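Ribonuclease J (Methanolobus psychrophilus R15, PDB 5HAB) probably degrades RNA as a metal-dependent exoribonuclease of the beta-CASP group within the metallo-beta-lactamase superfamily. Local coordinates at residues B[97-110]-B[120-134]. The protein carries 1 engineered substitution. Residues are numbered along the deposited sequence; the frame is centred on the assembly and turned at random.
Sequences VRAIVCTHGALDHI and YAAPIIATPYTTALI. Engineered in segment 97-110: Ala106 (natural residue His). With nucleotides of chain D.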
ATOM      1  N   VAL B  97     -45.563   4.964  -2.024  1.00 42.13           N
ATOM      2  CA  VAL B  97     -44.867   3.697  -2.182  1.00 40.93           C
ATOM      3  C   VAL B  97     -45.863   2.571  -2.415  1.00 36.58           C
ATOM      4  O   VAL B  97     -46.738   2.314  -1.586  1.00 35.89           O
ATOM      5  CB  VAL B  97     -43.975   3.407  -0.963  1.00 48.19           C
ATOM      6  CG1 VAL B  97     -43.317   2.046  -1.103  1.00 35.97           C
ATOM      7  CG2 VAL B  97     -42.927   4.505  -0.810  1.00 27.17           C
ATOM      8  N   ARG B  98     -45.717   1.898  -3.552  1.00 32.01           N
ATOM      9  CA  ARG B  98     -46.641   0.846  -3.942  1.00 29.33           C
ATOM     10  C   ARG B  98     -46.062  -0.552  -3.767  1.00 47.57           C
ATOM     11  O   ARG B  98     -46.812  -1.526  -3.683  1.00 41.63           O
ATOM     12  CB  ARG B  98     -47.070   1.045  -5.400  1.00 31.90           C
ATOM     13  CG  ARG B  98     -47.806   2.353  -5.668  1.00 35.31           C
ATOM     14  CD  ARG B  98     -49.127   2.418  -4.908  1.00 49.28           C
ATOM     15  NE  ARG B  98     -49.794   3.711  -5.051  1.00 65.96           N
ATOM     16  CZ  ARG B  98     -50.825   4.110  -4.307  1.00 79.00           C
ATOM     17  NH1 ARG B  98     -51.311   3.315  -3.360  1.00 56.87           N
ATOM     18  NH2 ARG B  98     -51.369   5.304  -4.505  1.00 62.42           N
ATOM     19  N   ALA B  99     -44.736  -0.655  -3.712  1.00 40.45           N
ATOM     20  CA  ALA B  99     -44.087  -1.955  -3.544  1.00 26.80           C
ATOM     21  C   ALA B  99     -42.652  -1.813  -3.055  1.00 45.55           C
ATOM     22  O   ALA B  99     -42.013  -0.784  -3.257  1.00 35.43           O
ATOM     23  CB  ALA B  99     -44.118  -2.743  -4.850  1.00 32.51           C
ATOM     24  N   ILE B 100     -42.159  -2.861  -2.408  1.00 40.95           N
ATOM     25  CA  ILE B 100     -40.776  -2.929  -1.961  1.00 40.54           C
ATOM     26  C   ILE B 100     -40.100  -4.147  -2.586  1.00 41.70           C
ATOM     27  O   ILE B 100     -40.444  -5.280  -2.263  1.00 40.06           O
ATOM     28  CB  ILE B 100     -40.698  -2.981  -0.435  1.00 38.95           C
ATOM     29  CG1 ILE B 100     -41.314  -1.715   0.166  1.00 38.51           C
ATOM     30  CG2 ILE B 100     -39.262  -3.166   0.022  1.00 34.40           C
ATOM     31  CD1 ILE B 100     -41.297  -1.689   1.681  1.00 27.72           C
ATOM     32  N   VAL B 101     -39.155  -3.924  -3.492  1.00 34.92           N
ATOM     33  CA  VAL B 101     -38.449  -5.042  -4.114  1.00 37.08           C
ATOM     34  C   VAL B 101     -37.144  -5.327  -3.381  1.00 40.14           C
ATOM     35  O   VAL B 101     -36.401  -4.410  -3.032  1.00 36.83           O
ATOM     36  CB  VAL B 101     -38.182  -4.784  -5.607  1.00 30.76           C
ATOM     37  CG1 VAL B 101     -37.372  -5.930  -6.209  1.00 35.92           C
ATOM     38  CG2 VAL B 101     -39.489  -4.627  -6.363  1.00 34.30           C
ATOM     39  N   CYS B 102     -36.893  -6.606  -3.116  1.00 43.48           N
ATOM     40  CA  CYS B 102     -35.608  -7.048  -2.591  1.00 35.14           C
ATOM     41  C   CYS B 102     -34.948  -7.966  -3.605  1.00 45.60           C
ATOM     42  O   CYS B 102     -35.437  -9.068  -3.864  1.00 35.35           O
ATOM     43  CB  CYS B 102     -35.777  -7.757  -1.256  1.00 32.34           C
ATOM     44  SG  CYS B 102     -36.257  -6.661   0.084  1.00 39.41           S
ATOM     45  N   THR B 103     -33.832  -7.517  -4.175  1.00 34.53           N
ATOM     46  CA  THR B 103     -33.220  -8.237  -5.285  1.00 32.96           C
ATOM     47  C   THR B 103     -32.480  -9.487  -4.816  1.00 21.96           C
ATOM     48  O   THR B 103     -32.220 -10.384  -5.616  1.00 32.57           O
ATOM     49  CB  THR B 103     -32.246  -7.340  -6.067  1.00 44.04           C
ATOM     50  OG1 THR B 103     -31.403  -6.641  -5.147  1.00 36.18           O
ATOM     51  CG2 THR B 103     -33.014  -6.332  -6.914  1.00 29.44           C
ATOM     52  N   HIS B 104     -32.155  -9.549  -3.528  1.00 23.66           N
ATOM     53  CA  HIS B 104     -31.672 -10.795  -2.925  1.00 37.94           C
ATOM     54  C   HIS B 104     -31.752 -10.727  -1.406  1.00 30.49           C
ATOM     55  O   HIS B 104     -32.176  -9.717  -0.842  1.00 31.55           O
ATOM     56  CB  HIS B 104     -30.232 -11.125  -3.369  1.00 33.84           C
ATOM     57  CG  HIS B 104     -29.204 -10.128  -2.925  1.00 29.19           C
ATOM     58  ND1 HIS B 104     -28.954  -9.851  -1.599  1.00 27.41           N
ATOM     59  CD2 HIS B 104     -28.334  -9.371  -3.636  1.00 33.08           C
ATOM     60  CE1 HIS B 104     -27.993  -8.949  -1.511  1.00 35.41           C
ATOM     61  NE2 HIS B 104     -27.598  -8.642  -2.734  1.00 29.68           N
ATOM     62  N   GLY B 105     -31.309 -11.789  -0.741  1.00 38.80           N
ATOM     63  CA  GLY B 105     -31.535 -11.924   0.684  1.00 28.45           C
ATOM     64  C   GLY B 105     -30.375 -11.706   1.636  1.00 40.19           C
ATOM     65  O   GLY B 105     -30.469 -12.069   2.810  1.00 39.68           O
ATOM     66  N   ALA B 106     -29.291 -11.102   1.158  1.00 32.64           N
ATOM     67  CA  ALA B 106     -28.156 -10.800   2.029  1.00 36.64           C
ATOM     68  C   ALA B 106     -28.431  -9.504   2.781  1.00 40.38           C
ATOM     69  O   ALA B 106     -29.283  -8.717   2.362  1.00 35.63           O
ATOM     70  CB  ALA B 106     -26.870 -10.696   1.226  1.00 36.47           C
ATOM     71  N   LEU B 107     -27.700  -9.272   3.870  1.00 39.28           N
ATOM     72  CA  LEU B 107     -28.004  -8.164   4.784  1.00 40.97           C
ATOM     73  C   LEU B 107     -27.847  -6.770   4.186  1.00 33.42           C
ATOM     74  O   LEU B 107     -28.414  -5.810   4.700  1.00 44.60           O
ATOM     75  CB  LEU B 107     -27.145  -8.242   6.048  1.00 37.90           C
ATOM     76  CG  LEU B 107     -27.498  -9.283   7.113  1.00 50.02           C
ATOM     77  CD1 LEU B 107     -26.671  -9.037   8.360  1.00 51.12           C
ATOM     78  CD2 LEU B 107     -28.978  -9.245   7.442  1.00 47.82           C
ATOM     79  N   ASP B 108     -27.064  -6.639   3.123  1.00 34.26           N
ATOM     80  CA  ASP B 108     -26.900  -5.326   2.518  1.00 35.44           C
ATOM     81  C   ASP B 108     -28.083  -5.033   1.593  1.00 40.33           C
ATOM     82  O   ASP B 108     -28.143  -3.973   0.972  1.00 36.46           O
ATOM     83  CB  ASP B 108     -25.569  -5.225   1.765  1.00 23.53           C
ATOM     84  CG  ASP B 108     -25.559  -6.023   0.483  1.00 39.89           C
ATOM     85  OD1 ASP B 108     -25.990  -7.195   0.494  1.00 49.05           O
ATOM     86  OD2 ASP B 108     -25.125  -5.465  -0.542  1.00 36.75           O
ATOM     87  N   HIS B 109     -29.033  -5.965   1.525  1.00 35.43           N
ATOM     88  CA  HIS B 109     -30.281  -5.729   0.806  1.00 37.46           C
ATOM     89  C   HIS B 109     -31.545  -5.899   1.658  1.00 36.69           C
ATOM     90  O   HIS B 109     -32.561  -5.268   1.379  1.00 48.26           O
ATOM     91  CB  HIS B 109     -30.374  -6.644  -0.413  1.00 29.82           C
ATOM     92  CG  HIS B 109     -29.629  -6.131  -1.602  1.00 34.84           C
ATOM     93  ND1 HIS B 109     -29.809  -6.637  -2.871  1.00 36.14           N
ATOM     94  CD2 HIS B 109     -28.695  -5.158  -1.712  1.00 33.42           C
ATOM     95  CE1 HIS B 109     -29.016  -5.995  -3.713  1.00 40.40           C
ATOM     96  NE2 HIS B 109     -28.331  -5.093  -3.034  1.00 31.61           N
ATOM     97  N   ILE B 110     -31.502  -6.731   2.695  1.00 32.02           N
ATOM     98  CA  ILE B 110     -32.696  -6.921   3.519  1.00 36.55           C
ATOM     99  C   ILE B 110     -32.439  -6.671   4.996  1.00 35.23           C
ATOM    100  O   ILE B 110     -33.346  -6.815   5.809  1.00 43.77           O
ATOM    101  CB  ILE B 110     -33.301  -8.330   3.333  1.00 35.20           C
ATOM    102  CG1 ILE B 110     -32.399  -9.399   3.956  1.00 39.74           C
ATOM    103  CG2 ILE B 110     -33.588  -8.606   1.865  1.00 30.23           C
ATOM    104  CD1 ILE B 110     -33.080 -10.742   4.122  1.00 42.84           C
ATOM    105  N   TYR B 120     -44.371   1.385   5.524  1.00 53.95           N
ATOM    106  CA  TYR B 120     -44.931   1.580   4.192  1.00 44.16           C
ATOM    107  C   TYR B 120     -46.103   0.636   3.961  1.00 51.38           C
ATOM    108  O   TYR B 120     -46.057  -0.533   4.345  1.00 44.85           O
ATOM    109  CB  TYR B 120     -43.858   1.381   3.115  1.00 48.32           C
ATOM    110  CG  TYR B 120     -42.717   2.363   3.224  1.00 45.05           C
ATOM    111  CD1 TYR B 120     -42.788   3.614   2.621  1.00 41.70           C
ATOM    112  CD2 TYR B 120     -41.577   2.050   3.952  1.00 43.09           C
ATOM    113  CE1 TYR B 120     -41.748   4.519   2.729  1.00 37.01           C
ATOM    114  CE2 TYR B 120     -40.535   2.948   4.068  1.00 39.28           C
ATOM    115  CZ  TYR B 120     -40.624   4.178   3.456  1.00 43.70           C
ATOM    116  OH  TYR B 120     -39.580   5.065   3.576  1.00 43.94           O
ATOM    117  N   ALA B 121     -47.157   1.161   3.344  1.00 62.09           N
ATOM    118  CA  ALA B 121     -48.332   0.370   3.005  1.00 61.59           C
ATOM    119  C   ALA B 121     -48.122  -0.313   1.659  1.00 63.79           C
ATOM    120  O   ALA B 121     -48.762   0.026   0.661  1.00 48.73           O
ATOM    121  CB  ALA B 121     -49.576   1.243   2.981  1.00 65.58           C
ATOM    122  N   ALA B 122     -47.199  -1.269   1.639  1.00 61.52           N
ATOM    123  CA  ALA B 122     -46.799  -1.923   0.402  1.00 46.06           C
ATOM    124  C   ALA B 122     -46.332  -3.350   0.672  1.00 33.56           C
ATOM    125  O   ALA B 122     -45.789  -3.637   1.738  1.00 37.23           O
ATOM    126  CB  ALA B 122     -45.697  -1.117  -0.293  1.00 40.30           C
ATOM    127  N   PRO B 123     -46.577  -4.258  -0.280  1.00 38.10           N
ATOM    128  CA  PRO B 123     -46.052  -5.624  -0.198  1.00 42.90           C
ATOM    129  C   PRO B 123     -44.562  -5.672  -0.531  1.00 55.14           C
ATOM    130  O   PRO B 123     -44.058  -4.788  -1.224  1.00 41.67           O
ATOM    131  CB  PRO B 123     -46.861  -6.368  -1.253  1.00 37.58           C
ATOM    132  CG  PRO B 123     -47.113  -5.330  -2.285  1.00 29.09           C
ATOM    133  CD  PRO B 123     -47.302  -4.031  -1.542  1.00 32.94           C
ATOM    134  N   ILE B 124     -43.873  -6.700  -0.053  1.00 50.78           N
ATOM    135  CA  ILE B 124     -42.474  -6.917  -0.393  1.00 34.58           C
ATOM    136  C   ILE B 124     -42.393  -7.958  -1.497  1.00 51.75           C
ATOM    137  O   ILE B 124     -42.917  -9.053  -1.346  1.00 56.20           O
ATOM    138  CB  ILE B 124     -41.672  -7.353   0.837  1.00 42.96           C
ATOM    139  CG1 ILE B 124     -41.677  -6.245   1.891  1.00 27.23           C
ATOM    140  CG2 ILE B 124     -40.253  -7.720   0.438  1.00 44.57           C
ATOM    141  CD1 ILE B 124     -41.067  -6.653   3.209  1.00 29.76           C
ATOM    142  N   ILE B 125     -41.747  -7.627  -2.608  1.00 36.07           N
ATOM    143  CA  ILE B 125     -41.673  -8.555  -3.728  1.00 41.94           C
ATOM    144  C   ILE B 125     -40.258  -9.108  -3.829  1.00 60.45           C
ATOM    145  O   ILE B 125     -39.284  -8.349  -3.808  1.00 39.31           O
ATOM    146  CB  ILE B 125     -42.090  -7.891  -5.044  1.00 39.48           C
ATOM    147  CG1 ILE B 125     -43.448  -7.203  -4.893  1.00 50.62           C
ATOM    148  CG2 ILE B 125     -42.125  -8.919  -6.166  1.00 43.82           C
ATOM    149  CD1 ILE B 125     -43.778  -6.264  -6.037  1.00 50.43           C
ATOM    150  N   ALA B 126     -40.138 -10.427  -3.928  1.00 50.09           N
ATOM    151  CA  ALA B 126     -38.816 -11.046  -3.938  1.00 44.82           C
ATOM    152  C   ALA B 126     -38.848 -12.466  -4.490  1.00 51.12           C
ATOM    153  O   ALA B 126     -39.915 -13.027  -4.731  1.00 61.30           O
ATOM    154  CB  ALA B 126     -38.225 -11.041  -2.531  1.00 39.68           C
ATOM    155  N   THR B 127     -37.668 -13.034  -4.709  1.00 39.43           N
ATOM    156  CA  THR B 127     -37.555 -14.417  -5.151  1.00 42.51           C
ATOM    157  C   THR B 127     -37.888 -15.365  -4.001  1.00 41.65           C
ATOM    158  O   THR B 127     -37.757 -14.983  -2.836  1.00 41.46           O
ATOM    159  CB  THR B 127     -36.139 -14.717  -5.678  1.00 44.35           C
ATOM    160  OG1 THR B 127     -35.184 -14.496  -4.631  1.00 42.04           O
ATOM    161  CG2 THR B 127     -35.817 -13.840  -6.876  1.00 38.93           C
ATOM    162  N   PRO B 128     -38.308 -16.603  -4.324  1.00 45.24           N
ATOM    163  CA  PRO B 128     -38.668 -17.615  -3.323  1.00 37.86           C
ATOM    164  C   PRO B 128     -37.692 -17.723  -2.155  1.00 49.85           C
ATOM    165  O   PRO B 128     -38.122 -17.632  -1.001  1.00 53.01           O
ATOM    166  CB  PRO B 128     -38.679 -18.907  -4.141  1.00 40.74           C
ATOM    167  CG  PRO B 128     -39.158 -18.465  -5.481  1.00 46.14           C
ATOM    168  CD  PRO B 128     -38.594 -17.076  -5.694  1.00 49.41           C
ATOM    169  N   TYR B 129     -36.407 -17.902  -2.442  1.00 51.29           N
ATOM    170  CA  TYR B 129     -35.414 -18.011  -1.379  1.00 49.78           C
ATOM    171  C   TYR B 129     -35.351 -16.724  -0.557  1.00 39.08           C
ATOM    172  O   TYR B 129     -35.375 -16.751   0.684  1.00 49.96           O
ATOM    173  CB  TYR B 129     -34.037 -18.341  -1.963  1.00 52.53           C
ATOM    174  CG  TYR B 129     -32.982 -18.597  -0.909  1.00 55.73           C
ATOM    175  CD1 TYR B 129     -33.091 -19.671  -0.035  1.00 56.18           C
ATOM    176  CD2 TYR B 129     -31.878 -17.764  -0.787  1.00 39.94           C
ATOM    177  CE1 TYR B 129     -32.133 -19.906   0.933  1.00 51.30           C
ATOM    178  CE2 TYR B 129     -30.912 -17.996   0.175  1.00 42.35           C
ATOM    179  CZ  TYR B 129     -31.045 -19.066   1.033  1.00 53.31           C
ATOM    180  OH  TYR B 129     -30.086 -19.296   1.998  1.00 45.75           O
ATOM    181  N   THR B 130     -35.286 -15.599  -1.263  1.00 40.94           N
ATOM    182  CA  THR B 130     -35.271 -14.290  -0.623  1.00 50.53           C
ATOM    183  C   THR B 130     -36.508 -14.086   0.240  1.00 39.40           C
ATOM    184  O   THR B 130     -36.404 -13.632   1.383  1.00 36.78           O
ATOM    185  CB  THR B 130     -35.210 -13.153  -1.653  1.00 42.91           C
ATOM    186  OG1 THR B 130     -34.180 -13.421  -2.610  1.00 44.76           O
ATOM    187  CG2 THR B 130     -34.935 -11.832  -0.960  1.00 30.96           C
ATOM    188  N   THR B 131     -37.671 -14.422  -0.311  1.00 33.28           N
ATOM    189  CA  THR B 131     -38.924 -14.284   0.427  1.00 58.16           C
ATOM    190  C   THR B 131     -38.878 -15.111   1.697  1.00 43.94           C
ATOM    191  O   THR B 131     -39.294 -14.649   2.751  1.00 47.61           O
ATOM    192  CB  THR B 131     -40.149 -14.732  -0.396  1.00 47.57           C
ATOM    193  OG1 THR B 131     -39.991 -16.104  -0.776  1.00 63.86           O
ATOM    194  CG2 THR B 131     -40.324 -13.874  -1.645  1.00 26.10           C
ATOM    195  N   ALA B 132     -38.359 -16.330   1.593  1.00 45.00           N
ATOM    196  CA  ALA B 132     -38.232 -17.193   2.760  1.00 37.20           C
ATOM    197  C   ALA B 132     -37.353 -16.545   3.827  1.00 51.17           C
ATOM    198  O   ALA B 132     -37.698 -16.563   5.007  1.00 55.27           O
ATOM    199  CB  ALA B 132     -37.676 -18.551   2.365  1.00 46.62           C
ATOM    200  N   LEU B 133     -36.221 -15.974   3.416  1.00 55.63           N
ATOM    201  CA  LEU B 133     -35.313 -15.354   4.384  1.00 51.39           C
ATOM    202  C   LEU B 133     -35.929 -14.121   5.042  1.00 52.69           C
ATOM    203  O   LEU B 133     -35.738 -13.878   6.243  1.00 45.13           O
ATOM    204  CB  LEU B 133     -33.997 -14.966   3.716  1.00 47.93           C
ATOM    205  CG  LEU B 133     -33.131 -16.129   3.240  1.00 59.08           C
ATOM    206  CD1 LEU B 133     -32.088 -15.615   2.267  1.00 49.21           C
ATOM    207  CD2 LEU B 133     -32.495 -16.847   4.415  1.00 38.71           C
ATOM    208  N   ILE B 134     -36.656 -13.341   4.246  1.00 46.28           N
ATOM    209  CA  ILE B 134     -37.343 -12.169   4.766  1.00 53.69           C
ATOM    210  C   ILE B 134     -38.410 -12.604   5.765  1.00 56.31           C
ATOM    211  O   ILE B 134     -38.515 -12.030   6.845  1.00 41.00           O
ATOM    212  CB  ILE B 134     -37.952 -11.311   3.645  1.00 54.43           C
ATOM    213  CG1 ILE B 134     -36.853 -10.711   2.764  1.00 42.71           C
ATOM    214  CG2 ILE B 134     -38.784 -10.189   4.243  1.00 37.46           C
ATOM    215  CD1 ILE B 134     -37.397  -9.979   1.552  1.00 41.09           C
TER
ATOM    216  P     A D   3     -24.435 -11.557   4.832  1.00109.59           P
ATOM    217  OP1   A D   3     -25.070 -12.898   4.909  1.00102.20           O
ATOM    218  OP2   A D   3     -24.858 -10.611   3.771  1.00 93.67           O
ATOM    219  O5'   A D   3     -24.629 -10.822   6.234  1.00104.14           O
ATOM    220  C5'   A D   3     -24.521 -11.535   7.460  1.00109.30           C
ATOM    221  C4'   A D   3     -23.126 -11.462   8.029  1.00114.64           C
ATOM    222  O4'   A D   3     -22.889 -10.168   8.640  1.00113.57           O
ATOM    223  C3'   A D   3     -22.800 -12.454   9.133  1.00115.68           C
ATOM    224  O3'   A D   3     -22.493 -13.741   8.632  1.00107.50           O
ATOM    225  C2'   A D   3     -21.630 -11.788   9.850  1.00113.44           C
ATOM    226  O2'   A D   3     -20.417 -12.015   9.146  1.00109.74           O
ATOM    227  C1'   A D   3     -21.991 -10.305   9.723  1.00114.76           C
ATOM    228  N9    A D   3     -22.601  -9.756  10.952  1.00111.11           N
ATOM    229  C8    A D   3     -23.927  -9.606  11.280  1.00103.43           C
ATOM    230  N7    A D   3     -24.120  -9.071  12.464  1.00 96.14           N
ATOM    231  C5    A D   3     -22.836  -8.851  12.948  1.00115.14           C
ATOM    232  C6    A D   3     -22.345  -8.306  14.153  1.00115.85           C
ATOM    233  N6    A D   3     -23.123  -7.858  15.141  1.00111.25           N
ATOM    234  N1    A D   3     -21.003  -8.234  14.310  1.00116.55           N
ATOM    235  C2    A D   3     -20.214  -8.680  13.326  1.00102.03           C
ATOM    236  N3    A D   3     -20.554  -9.209  12.154  1.00104.36           N
ATOM    237  C4    A D   3     -21.893  -9.268  12.025  1.00115.78           C
ATOM    238  P     A D   2     -21.662  -7.943   0.559  1.00 98.83           P
ATOM    239  OP1   A D   2     -21.911  -7.916  -0.906  1.00 76.93           O
ATOM    240  OP2   A D   2     -22.620  -7.290   1.487  1.00 88.39           O
ATOM    241  O5'   A D   2     -21.493  -9.472   0.983  1.00109.11           O
ATOM    242  C5'   A D   2     -22.257 -10.021   2.047  1.00 98.54           C
ATOM    243  C4'   A D   2     -21.384 -10.618   3.122  1.00101.81           C
ATOM    244  O4'   A D   2     -20.171  -9.834   3.267  1.00100.23           O
ATOM    245  C3'   A D   2     -21.989 -10.646   4.519  1.00103.80           C
ATOM    246  O3'   A D   2     -22.844 -11.759   4.722  1.00104.27           O
ATOM    247  C2'   A D   2     -20.765 -10.641   5.427  1.00104.07           C
ATOM    248  O2'   A D   2     -20.229 -11.948   5.565  1.00 93.84           O
ATOM    249  C1'   A D   2     -19.782  -9.789   4.622  1.00103.06           C
ATOM    250  N9    A D   2     -19.751  -8.378   5.055  1.00106.89           N
ATOM    251  C8    A D   2     -20.068  -7.273   4.301  1.00 89.54           C
ATOM    252  N7    A D   2     -19.926  -6.136   4.935  1.00 93.75           N
ATOM    253  C5    A D   2     -19.470  -6.512   6.189  1.00 96.50           C
ATOM    254  C6    A D   2     -19.128  -5.764   7.330  1.00 95.24           C
ATOM    255  N6    A D   2     -19.198  -4.429   7.386  1.00 83.05           N
ATOM    256  N1    A D   2     -18.710  -6.445   8.421  1.00100.53           N
ATOM    257  C2    A D   2     -18.642  -7.784   8.358  1.00101.28           C
ATOM    258  N3    A D   2     -18.935  -8.597   7.345  1.00 90.75           N
ATOM    259  C4    A D   2     -19.343  -7.890   6.276  1.00100.97           C
TER
HETATM  260  O   HOH W   1     -50.058   1.407  -1.494  1.00 47.03           O
HETATM  261  O   HOH W   2     -34.853 -11.579  -4.616  1.00 38.58           O
HETATM  262  O   HOH W   3     -31.723 -14.533  -2.352  1.00 39.62           O
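Ile100 and Ile125 join two parallel strands through their backbones: Ile100 N donates to Pro123 O (3.0 Å), Ile100 O accepts from Ile125 N (2.7 Å), and Cys102 N reaches Ile125 O (3.0 Å). Proline, which has no N-H to offer, suits position 123, where the carbonyl takes the strand bond and the ring packs against Arg98 O.

Apolar side chains clothe both faces. On one, Ile100 lies beside Ile124, and Cys102, short and apolar, puts SG against Ile134 CD1 at 3.8 Å. On the other, Ile125 CD1 lies against Ala99 CB (3.7 Å), with Val101 alongside and Phe169 of the second sheet covering Val101 and Ile125. Toward the strand start, Val97 CG2 approaches Tyr120 CD1 obliquely, while the phenol OH bonds Asp87.

The two strands are the beta members of a right-handed beta-alpha-beta crossover in the metallo-beta-lactamase fold, whose HxHxDH motif, which supplies metal ligands in relatives, begins at His104; the position of its second histidine holds the engineered Ala106.

Helix 128-138 backs this loop. Thr130, with CG2 anti to its backbone N, presses that methyl on His104 C (3.4 Å), while side-chain-free Gly105 lets Leu133 CD1 approach. Water bridges Cys102 O to Thr127 N at the helix N-cap. Beyond, Leu107 N holds a phosphate oxygen, OP2 of A3 in chain D (3.1 Å).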